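NTD biosynthesis operon protein NtdA (Bacillus subtilis subsp. subtilis, PDB 4K2M) catalyses the reversible, pyridoxal phosphate-dependent transamination of 3-dehydro-glucose 6-phosphate with glutamate to give kanosamine 6-phosphate, a step of kanosamine biosynthesis. Local coordinates at residues K12-M17 against G230-G235; L322-I327 against P342-D347. One frame throughout, in Å; residues are numbered along the deposited sequence.

Interaction 1. Residues K12-M17 against G230-G235; sequences KSKENM and GLTDLG
Four hydrogen bonds join the first turn of helix 13-24 to the loop between strands 220-224 and 240-244. Two involve the first N-H groups of the helix. S13 N donates a hydrogen bond to G230 O over 2.8 Å; the bond lies in the carbonyl plane but is bent at hydrogen, 134°. K14 N reaches T232 OG1, also at 2.8 Å and much straighter, 162°. These N-H groups have no earlier helical carbonyl to bind, so the loop supplies their acceptors. In return T232 N points almost straight at S13 OG, 3.0 Å away. S13 holds OG in the crowded position between its backbone N and carbonyl carbon, chi1 63°, and this turns the oxygen to the loop. The same oxygen also bonds to E346 O.

T232 is the centre of the contact. Its OG1 stands beside its own backbone N, anti to the carbonyl carbon, and is gripped twice: it accepts from K14 N and donates to E15 OE2 at 2.9 Å. The carboxylate uses its syn lone pair, and a bend at chi2 swings it back to the threonine. S10 OG holds the other oxygen, OE1.

Apolar contact is lighter: T232 CG2 lies 3.9 Å from K14 CB. K12 adds a CA-H...O contact, its CA 3.2 Å from G230 O. The K12 amine leads away to Y115, binding its carbonyl and making a cation-pi contact with its ring.

G230 has a positive phi, which favours glycine, and L231 to L234 form a type II beta turn. K12 is the N-cap residue, and G230 O and T232 OG1 accept from the first two N-H groups after it. The arrangement is the N-terminal turn of a helix, its first N-H groups bound by a loop of the same chain, where NtdA's additional N-terminal domain meets the aminotransferase fold.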
ATOM      1  N   LYS A  12      19.630 -19.980  -3.588  1.00 15.81           N
ATOM      2  CA  LYS A  12      19.981 -19.349  -2.321  1.00 13.74           C
ATOM      3  C   LYS A  12      21.476 -19.038  -2.284  1.00 13.99           C
ATOM      4  O   LYS A  12      22.254 -19.535  -3.107  1.00 16.64           O
ATOM      5  CB  LYS A  12      19.560 -20.221  -1.130  1.00 16.38           C
ATOM      6  CG  LYS A  12      18.085 -20.637  -1.180  1.00 25.76           C
ATOM      7  CD  LYS A  12      17.309 -20.175   0.026  1.00 39.37           C
ATOM      8  CE  LYS A  12      15.811 -20.145  -0.272  1.00 32.68           C
ATOM      9  NZ  LYS A  12      15.248 -21.495  -0.558  1.00 46.50           N
ATOM     10  N   SER A  13      21.874 -18.215  -1.324  1.00 13.13           N
ATOM     11  CA  SER A  13      23.200 -17.629  -1.352  1.00 13.33           C
ATOM     12  C   SER A  13      24.325 -18.663  -1.246  1.00 14.87           C
ATOM     13  O   SER A  13      25.319 -18.594  -1.984  1.00 17.04           O
ATOM     14  CB  SER A  13      23.323 -16.552  -0.269  1.00 12.61           C
ATOM     15  OG  SER A  13      23.183 -17.098   1.031  1.00 13.89           O
ATOM     16  N   LYS A  14      24.177 -19.627  -0.349  1.00 15.93           N
ATOM     17  CA  LYS A  14      25.240 -20.601  -0.165  1.00 17.29           C
ATOM     18  C   LYS A  14      25.358 -21.481  -1.406  1.00 19.32           C
ATOM     19  O   LYS A  14      26.464 -21.732  -1.920  1.00 19.44           O
ATOM     20  CB  LYS A  14      24.987 -21.458   1.075  1.00 19.05           C
ATOM     21  CG  LYS A  14      26.104 -22.461   1.331  1.00 28.14           C
ATOM     22  CD  LYS A  14      25.906 -23.168   2.656  1.00 33.46           C
ATOM     23  CE  LYS A  14      27.050 -24.134   2.909  1.00 48.20           C
ATOM     24  NZ  LYS A  14      26.601 -25.343   3.649  1.00 67.64           N
ATOM     25  N   GLU A  15      24.217 -21.923  -1.919  1.00 15.15           N
ATOM     26  CA  GLU A  15      24.231 -22.755  -3.105  1.00 21.06           C
ATOM     27  C   GLU A  15      24.742 -21.981  -4.324  1.00 21.34           C
ATOM     28  O   GLU A  15      25.386 -22.553  -5.195  1.00 17.91           O
ATOM     29  CB  GLU A  15      22.842 -23.346  -3.357  1.00 20.34           C
ATOM     30  CG  GLU A  15      22.331 -24.230  -2.205  1.00 25.78           C
ATOM     31  CD  GLU A  15      21.556 -23.455  -1.128  1.00 40.15           C
ATOM     32  OE1 GLU A  15      20.354 -23.758  -0.923  1.00 44.73           O
ATOM     33  OE2 GLU A  15      22.137 -22.556  -0.473  1.00 37.50           O
ATOM     34  N   ASN A  16      24.475 -20.678  -4.387  1.00 15.11           N
ATOM     35  CA  ASN A  16      24.947 -19.891  -5.521  1.00 13.91           C
ATOM     36  C   ASN A  16      26.464 -19.809  -5.568  1.00 14.43           C
ATOM     37  O   ASN A  16      27.040 -19.669  -6.646  1.00 14.61           O
ATOM     38  CB  ASN A  16      24.345 -18.477  -5.512  1.00 16.10           C
ATOM     39  CG  ASN A  16      22.941 -18.429  -6.063  1.00 17.48           C
ATOM     40  OD1 ASN A  16      22.452 -19.395  -6.676  1.00 20.15           O
ATOM     41  ND2 ASN A  16      22.289 -17.282  -5.894  1.00 18.34           N
ATOM     42  N   MET A  17      27.110 -19.877  -4.408  1.00 14.29           N
ATOM     43  CA  MET A  17      28.576 -19.828  -4.368  1.00 19.54           C
ATOM     44  C   MET A  17      29.163 -21.051  -5.035  1.00 20.76           C
ATOM     45  O   MET A  17      30.181 -20.969  -5.715  1.00 17.85           O
ATOM     46  CB  MET A  17      29.107 -19.801  -2.941  1.00 17.01           C
ATOM     47  CG  MET A  17      29.461 -18.439  -2.444  1.00 43.84           C
ATOM     48  SD  MET A  17      30.702 -17.580  -3.436  1.00 31.50           S
ATOM     49  CE  MET A  17      30.525 -16.097  -2.455  1.00 32.76           C
ATOM     50  N   GLY A 230      16.859 -14.477  -0.522  1.00 15.71           N
ATOM     51  CA  GLY A 230      17.794 -15.417  -1.141  1.00 16.08           C
ATOM     52  C   GLY A 230      18.851 -15.905  -0.150  1.00 11.14           C
ATOM     53  O   GLY A 230      19.571 -16.870  -0.410  1.00 15.50           O
ATOM     54  N   LEU A 231      18.973 -15.241   1.001  1.00 10.60           N
ATOM     55  CA  LEU A 231      19.967 -15.662   1.995  1.00 11.70           C
ATOM     56  C   LEU A 231      19.681 -17.074   2.496  1.00 13.20           C
ATOM     57  O   LEU A 231      18.559 -17.400   2.869  1.00 14.46           O
ATOM     58  CB  LEU A 231      20.032 -14.697   3.189  1.00 13.33           C
ATOM     59  CG  LEU A 231      20.738 -13.356   2.968  1.00 15.12           C
ATOM     60  CD1 LEU A 231      20.489 -12.445   4.170  1.00 11.41           C
ATOM     61  CD2 LEU A 231      22.225 -13.581   2.813  1.00 15.04           C
ATOM     62  N   THR A 232      20.699 -17.925   2.468  1.00 13.32           N
ATOM     63  CA  THR A 232      20.583 -19.275   3.000  1.00 15.23           C
ATOM     64  C   THR A 232      20.261 -19.225   4.494  1.00 15.47           C
ATOM     65  O   THR A 232      20.851 -18.433   5.250  1.00 16.82           O
ATOM     66  CB  THR A 232      21.886 -20.037   2.766  1.00 18.40           C
ATOM     67  OG1 THR A 232      22.012 -20.296   1.364  1.00 17.50           O
ATOM     68  CG2 THR A 232      21.905 -21.359   3.538  1.00 24.23           C
ATOM     69  N   ASP A 233      19.302 -20.057   4.898  1.00 15.55           N
ATOM     70  CA  ASP A 233      18.873 -20.172   6.291  1.00 16.18           C
ATOM     71  C   ASP A 233      18.235 -18.903   6.817  1.00 15.54           C
ATOM     72  O   ASP A 233      18.208 -18.673   8.022  1.00 18.83           O
ATOM     73  CB  ASP A 233      20.034 -20.584   7.197  1.00 14.58           C
ATOM     74  CG  ASP A 233      20.430 -22.021   7.002  1.00 33.09           C
ATOM     75  OD1 ASP A 233      19.577 -22.810   6.549  1.00 30.54           O
ATOM     76  OD2 ASP A 233      21.594 -22.348   7.294  1.00 30.68           O
ATOM     77  N   LEU A 234      17.696 -18.091   5.916  1.00 14.33           N
ATOM     78  CA  LEU A 234      16.984 -16.892   6.346  1.00 12.62           C
ATOM     79  C   LEU A 234      15.841 -17.281   7.279  1.00 17.44           C
ATOM     80  O   LEU A 234      15.018 -18.141   6.945  1.00 16.85           O
ATOM     81  CB  LEU A 234      16.426 -16.153   5.128  1.00 17.92           C
ATOM     82  CG  LEU A 234      15.808 -14.793   5.437  1.00 17.78           C
ATOM     83  CD1 LEU A 234      16.892 -13.873   6.005  1.00 18.58           C
ATOM     84  CD2 LEU A 234      15.198 -14.211   4.180  1.00 14.48           C
ATOM     85  N   GLY A 235      15.802 -16.675   8.463  1.00 17.18           N
ATOM     86  CA  GLY A 235      14.723 -16.943   9.395  1.00 16.46           C
ATOM     87  C   GLY A 235      14.936 -18.101  10.345  1.00 13.52           C
ATOM     88  O   GLY A 235      14.087 -18.339  11.216  1.00 19.28           O
TER

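Interaction 2. Residues L322-I327 against P342-D347; sequences LADRYI and PELSED
This is a small, mainly apolar surface contact, with no hydrogen bond between its two sides. It lies where helix 312-329 packs against the irregular loop leading into strand 353-356. I327 and L344 carry most of it.

I327 lays its CG1-CD1 arm over P342 to L344, with CG1 anti to the carbonyl carbon, chi1 -70°. Its CD1 sits 3.3 Å from P342 O. The same CD1 is 4.0 Å from L344 CB and also touches P342 CG. The methyl thus meets a backbone carbonyl as well as two side chains. F353 continues the packing around I327 and P342.

One turn back along the helix, D324 and L344 cross obliquely. The leucine has CG anti to its backbone N, chi1 -174°, and its two methyls lie alongside the aspartate, CD2 near the carboxylate and CD1 near the backbone. L344 CD2 is 3.3 Å from D324 OD1, while L344 CD1 rests 3.8 Å from D324 CA. The other carboxylate oxygen, OD2, forms a salt bridge with K24 of helix 13-24. L344 also touches M17 of that helix.

Further along the loop, S345 OG donates a very short bond, 2.5 Å, to D347 OD1. K203 NZ binds both of these oxygens.

L344 is the centre of an inverse gamma turn. The arrangement is plain helix-on-loop packing within the aminotransferase fold, helix 312-329 against the loop that enters strand 353-356.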
ATOM      1  N   LEU A 322      28.755 -10.327 -10.302  1.00 11.63           N
ATOM      2  CA  LEU A 322      29.223  -8.947 -10.270  1.00 12.11           C
ATOM      3  C   LEU A 322      30.050  -8.653  -9.021  1.00 14.14           C
ATOM      4  O   LEU A 322      31.097  -8.010  -9.110  1.00 12.76           O
ATOM      5  CB  LEU A 322      28.044  -7.975 -10.342  1.00  9.78           C
ATOM      6  CG  LEU A 322      27.398  -7.920 -11.726  1.00 10.45           C
ATOM      7  CD1 LEU A 322      26.077  -7.156 -11.627  1.00 10.89           C
ATOM      8  CD2 LEU A 322      28.321  -7.265 -12.780  1.00 10.10           C
ATOM      9  N   ALA A 323      29.588  -9.113  -7.862  1.00  9.84           N
ATOM     10  CA  ALA A 323      30.294  -8.849  -6.615  1.00 14.81           C
ATOM     11  C   ALA A 323      31.657  -9.530  -6.641  1.00 15.39           C
ATOM     12  O   ALA A 323      32.669  -8.939  -6.263  1.00 12.51           O
ATOM     13  CB  ALA A 323      29.476  -9.318  -5.406  1.00 14.20           C
ATOM     14  N   ASP A 324      31.673 -10.775  -7.103  1.00 12.63           N
ATOM     15  CA  ASP A 324      32.919 -11.539  -7.209  1.00 14.25           C
ATOM     16  C   ASP A 324      33.903 -10.817  -8.124  1.00 15.01           C
ATOM     17  O   ASP A 324      35.107 -10.779  -7.849  1.00 16.76           O
ATOM     18  CB  ASP A 324      32.609 -12.940  -7.748  1.00 15.00           C
ATOM     19  CG  ASP A 324      33.855 -13.804  -7.918  1.00 17.60           C
ATOM     20  OD1 ASP A 324      34.608 -13.999  -6.940  1.00 18.76           O
ATOM     21  OD2 ASP A 324      34.057 -14.304  -9.032  1.00 22.94           O
ATOM     22  N   ARG A 325      33.391 -10.229  -9.197  1.00 12.90           N
ATOM     23  CA  ARG A 325      34.242  -9.567 -10.194  1.00 12.48           C
ATOM     24  C   ARG A 325      34.845  -8.282  -9.615  1.00 15.48           C
ATOM     25  O   ARG A 325      36.029  -8.010  -9.817  1.00 16.11           O
ATOM     26  CB  ARG A 325      33.437  -9.287 -11.462  1.00 14.55           C
ATOM     27  CG  ARG A 325      34.280  -8.928 -12.698  1.00 13.62           C
ATOM     28  CD  ARG A 325      33.442  -9.110 -13.963  1.00 10.99           C
ATOM     29  NE  ARG A 325      34.202  -8.896 -15.205  1.00 16.54           N
ATOM     30  CZ  ARG A 325      34.307  -7.731 -15.844  1.00 18.45           C
ATOM     31  NH1 ARG A 325      33.729  -6.649 -15.357  1.00 15.35           N
ATOM     32  NH2 ARG A 325      34.996  -7.645 -16.982  1.00 18.83           N
ATOM     33  N   TYR A 326      34.042  -7.506  -8.884  1.00 14.41           N
ATOM     34  CA  TYR A 326      34.572  -6.349  -8.159  1.00 15.48           C
ATOM     35  C   TYR A 326      35.644  -6.768  -7.176  1.00 14.12           C
ATOM     36  O   TYR A 326      36.696  -6.131  -7.074  1.00 15.66           O
ATOM     37  CB  TYR A 326      33.469  -5.657  -7.350  1.00 15.73           C
ATOM     38  CG  TYR A 326      32.658  -4.599  -8.060  1.00 13.98           C
ATOM     39  CD1 TYR A 326      33.254  -3.669  -8.913  1.00 12.43           C
ATOM     40  CD2 TYR A 326      31.290  -4.505  -7.838  1.00 14.14           C
ATOM     41  CE1 TYR A 326      32.501  -2.682  -9.531  1.00 15.21           C
ATOM     42  CE2 TYR A 326      30.529  -3.528  -8.448  1.00 11.05           C
ATOM     43  CZ  TYR A 326      31.141  -2.620  -9.296  1.00 15.13           C
ATOM     44  OH  TYR A 326      30.373  -1.658  -9.898  1.00 15.38           O
ATOM     45  N   ILE A 327      35.371  -7.816  -6.401  1.00 10.80           N
ATOM     46  CA  ILE A 327      36.282  -8.176  -5.307  1.00 16.88           C
ATOM     47  C   ILE A 327      37.616  -8.651  -5.871  1.00 20.16           C
ATOM     48  O   ILE A 327      38.685  -8.291  -5.373  1.00 17.45           O
ATOM     49  CB  ILE A 327      35.657  -9.226  -4.372  1.00 14.57           C
ATOM     50  CG1 ILE A 327      34.507  -8.593  -3.573  1.00 14.21           C
ATOM     51  CG2 ILE A 327      36.706  -9.816  -3.426  1.00 17.44           C
ATOM     52  CD1 ILE A 327      33.624  -9.628  -2.840  1.00 14.70           C
ATOM     53  N   PRO A 342      34.367  -5.834   0.438  1.00 14.59           N
ATOM     54  CA  PRO A 342      33.642  -6.836   1.224  1.00 13.80           C
ATOM     55  C   PRO A 342      34.211  -8.231   0.998  1.00 18.03           C
ATOM     56  O   PRO A 342      34.899  -8.474   0.005  1.00 15.45           O
ATOM     57  CB  PRO A 342      32.209  -6.746   0.689  1.00 13.62           C
ATOM     58  CG  PRO A 342      32.371  -6.248  -0.739  1.00 21.15           C
ATOM     59  CD  PRO A 342      33.601  -5.350  -0.728  1.00 15.87           C
ATOM     60  N   GLU A 343      33.957  -9.125   1.944  1.00 18.13           N
ATOM     61  CA  GLU A 343      34.391 -10.510   1.831  1.00 20.19           C
ATOM     62  C   GLU A 343      33.463 -11.275   0.893  1.00 15.87           C
ATOM     63  O   GLU A 343      32.243 -11.094   0.922  1.00 17.80           O
ATOM     64  CB  GLU A 343      34.368 -11.140   3.222  1.00 19.80           C
ATOM     65  CG  GLU A 343      34.773 -12.598   3.281  1.00 38.99           C
ATOM     66  CD  GLU A 343      34.751 -13.127   4.707  1.00 59.16           C
ATOM     67  OE1 GLU A 343      34.882 -12.306   5.642  1.00 55.71           O
ATOM     68  OE2 GLU A 343      34.594 -14.353   4.892  1.00 68.45           O
ATOM     69  N   LEU A 344      34.023 -12.139   0.056  1.00 14.86           N
ATOM     70  CA  LEU A 344      33.187 -12.952  -0.809  1.00 18.31           C
ATOM     71  C   LEU A 344      32.635 -14.087   0.043  1.00 21.40           C
ATOM     72  O   LEU A 344      33.224 -15.171   0.120  1.00 24.76           O
ATOM     73  CB  LEU A 344      34.011 -13.507  -1.979  1.00 18.88           C
ATOM     74  CG  LEU A 344      33.229 -14.273  -3.044  1.00 24.67           C
ATOM     75  CD1 LEU A 344      32.340 -13.374  -3.910  1.00 21.72           C
ATOM     76  CD2 LEU A 344      34.144 -15.149  -3.922  1.00 22.51           C
ATOM     77  N   SER A 345      31.524 -13.834   0.723  1.00 19.38           N
ATOM     78  CA  SER A 345      31.000 -14.823   1.654  1.00 21.59           C
ATOM     79  C   SER A 345      29.689 -15.431   1.162  1.00 18.74           C
ATOM     80  O   SER A 345      28.986 -14.852   0.324  1.00 19.92           O
ATOM     81  CB  SER A 345      30.787 -14.192   3.016  1.00 25.71           C
ATOM     82  OG  SER A 345      29.678 -13.314   2.958  1.00 38.42           O
ATOM     83  N   GLU A 346      29.358 -16.594   1.712  1.00 16.13           N
ATOM     84  CA  GLU A 346      28.169 -17.322   1.296  1.00 18.70           C
ATOM     85  C   GLU A 346      26.901 -16.732   1.885  1.00 18.56           C
ATOM     86  O   GLU A 346      25.804 -17.113   1.486  1.00 20.99           O
ATOM     87  CB  GLU A 346      28.285 -18.783   1.728  1.00 22.86           C
ATOM     88  CG  GLU A 346      29.431 -19.503   1.049  1.00 25.56           C
ATOM     89  CD  GLU A 346      29.653 -20.899   1.599  1.00 51.79           C
ATOM     90  OE1 GLU A 346      30.004 -21.797   0.803  1.00 54.29           O
ATOM     91  OE2 GLU A 346      29.477 -21.087   2.824  1.00 39.14           O
ATOM     92  N   ASP A 347      27.054 -15.817   2.838  1.00 15.58           N
ATOM     93  CA  ASP A 347      25.903 -15.264   3.546  1.00 13.21           C
ATOM     94  C   ASP A 347      25.625 -13.826   3.118  1.00 14.54           C
ATOM     95  O   ASP A 347      25.426 -12.948   3.956  1.00 13.88           O
ATOM     96  CB  ASP A 347      26.096 -15.347   5.072  1.00 18.61           C
ATOM     97  CG  ASP A 347      27.310 -14.571   5.558  1.00 30.88           C
ATOM     98  OD1 ASP A 347      28.165 -14.211   4.717  1.00 29.14           O
ATOM     99  OD2 ASP A 347      27.413 -14.320   6.788  1.00 31.07           O
TER

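In the fold
Helix 13-24 lies near the N terminus, and interaction 1 joins its start to the loop 230-235. It closes a long loop that includes much of the seven-stranded mixed sheet. The chain then runs on through strands 240-244 and 258-262 to helix 312-329. There interaction 2 closes a short loop through helix 331-335. The two closures follow in series and neither nest nor cross. In space, however, they touch, with centres about 14 Å apart. Residues 342-347 run beside 12-17 and 230-235: M17 CE packs against S345 O, and L231 packs on D347. Helix 13-24 is thereby joined to both the sheet region and the later helical part of the chain.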